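Local coordinates for SusD superfamily protein (Bacteroides vulgatus, PDB 3MYV), which probably binds polysaccharide at the outer membrane, as expected of a SusD-family protein, at residues P433-E436 against D437-I440. Residues are numbered along the deposited sequence; the frame is centred on the assembly and turned at random.
Sequences PIPE and DQFI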
# COMPACT_ATOMS: atom_id res chain seq x y z
N PRO A 433 1.52 -4.73 -17.80
CA PRO A 433 2.36 -4.47 -18.97
C PRO A 433 2.83 -3.00 -19.04
O PRO A 433 2.18 -2.09 -18.51
CB PRO A 433 1.42 -4.79 -20.13
CG PRO A 433 0.07 -4.34 -19.60
CD PRO A 433 0.09 -4.72 -18.14
N ILE A 434 3.98 -2.81 -19.68
CA ILE A 434 4.47 -1.49 -20.04
C ILE A 434 3.47 -0.89 -21.06
O ILE A 434 3.12 -1.58 -22.04
CB ILE A 434 5.91 -1.57 -20.65
CG1 ILE A 434 6.92 -2.27 -19.72
CG2 ILE A 434 6.40 -0.16 -21.05
CD1 ILE A 434 7.10 -1.64 -18.35
N PRO A 435 3.00 0.34 -20.84
CA PRO A 435 2.06 0.96 -21.79
C PRO A 435 2.64 1.06 -23.18
O PRO A 435 3.81 1.45 -23.35
CB PRO A 435 1.82 2.36 -21.21
CG PRO A 435 2.17 2.23 -19.76
CD PRO A 435 3.23 1.20 -19.66
N GLU A 436 1.82 0.76 -24.17
CA GLU A 436 2.24 0.69 -25.57
C GLU A 436 2.92 2.00 -26.01
O GLU A 436 3.92 1.98 -26.75
CB GLU A 436 1.03 0.40 -26.45
CG GLU A 436 1.33 0.29 -27.94
CD GLU A 436 0.09 -0.03 -28.77
OE1 GLU A 436 -0.79 0.84 -28.93
OE2 GLU A 436 0.01 -1.17 -29.29
N ASP A 437 2.41 3.14 -25.54
CA ASP A 437 2.97 4.42 -25.99
C ASP A 437 4.40 4.70 -25.57
O ASP A 437 5.05 5.56 -26.18
CB ASP A 437 2.04 5.61 -25.70
CG ASP A 437 1.86 5.89 -24.24
OD1 ASP A 437 2.35 5.11 -23.38
OD2 ASP A 437 1.19 6.90 -23.96
N GLN A 438 4.92 3.96 -24.57
CA GLN A 438 6.35 4.02 -24.29
C GLN A 438 7.23 3.61 -25.48
O GLN A 438 8.35 4.10 -25.59
CB GLN A 438 6.72 3.17 -23.05
CG GLN A 438 5.93 3.58 -21.83
CD GLN A 438 5.85 5.09 -21.61
OE1 GLN A 438 4.79 5.73 -21.83
NE2 GLN A 438 6.97 5.67 -21.18
N PHE A 439 6.74 2.76 -26.37
CA PHE A 439 7.55 2.28 -27.50
C PHE A 439 7.68 3.28 -28.66
O PHE A 439 8.47 3.05 -29.59
CB PHE A 439 7.06 0.89 -27.96
CG PHE A 439 6.99 -0.09 -26.82
CD1 PHE A 439 8.16 -0.51 -26.20
CD2 PHE A 439 5.78 -0.53 -26.33
CE1 PHE A 439 8.11 -1.39 -25.12
CE2 PHE A 439 5.73 -1.42 -25.25
CZ PHE A 439 6.89 -1.83 -24.64
N ILE A 440 6.95 4.40 -28.59
CA ILE A 440 7.05 5.48 -29.58
C ILE A 440 8.49 6.03 -29.55
O ILE A 440 9.19 6.02 -30.58
CB ILE A 440 6.00 6.58 -29.30
CG1 ILE A 440 4.57 6.04 -29.55
CG2 ILE A 440 6.27 7.86 -30.17
CD1 ILE A 440 3.45 7.03 -29.20
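The amide of Gln438 reaches back to the carbonyl of Pro435 (Gln438 N to Pro435 O 3.0 Å, N-H...O angle 150°), closing a type I beta turn from Pro435 to Gln438, and Phe439 N repeats the step one residue on with Glu436 O, also at 3.0 Å, two successive i to i+3 bonds consistent with the chain tightening toward the short helix 438-441.

At chi1 -56° CG1 of Ile434 sits beside the backbone N, which leaves CG2 on the far side from that nitrogen, where it faces the following residues: this methyl lies 3.8 Å from Gln438 CG and 4.0 Å from Phe439 CZ, and the Ile434 and Gln438 side chains cross at about a right angle. The other branch, ending in CD1, leads away. The Phe439 ring meets both the methyl and the backbone obliquely; its CD2 is 3.2 Å from Glu436 O, the same oxygen that accepts the Phe439 amide. Gln438 CB and CG also pass close to Pro435 O, each at 3.4 Å, so aliphatic carbon lines an oxygen already bonded to N-H. That N-H comes from above the carbonyl plane of Pro435, 44° out of it, and not onto a lone pair; the Phe439 amide approaches Glu436 O in much the same way. Asp437 OD1 lies 3.5 Å from Pro435 CB, a polar-to-aliphatic contact.

Outside these eight residues, Ile434 N donates to Gln447 OE1, Glu436 shares a backbone hydrogen bond with Pro67, and Trp76 touches both Pro435 and Gln438. The centre of the contact lies about 25 Å from the centre of the chain, near the surface, though Ile434 is buried, and the turn carries the loop after strand 422-423 into helix 438-441.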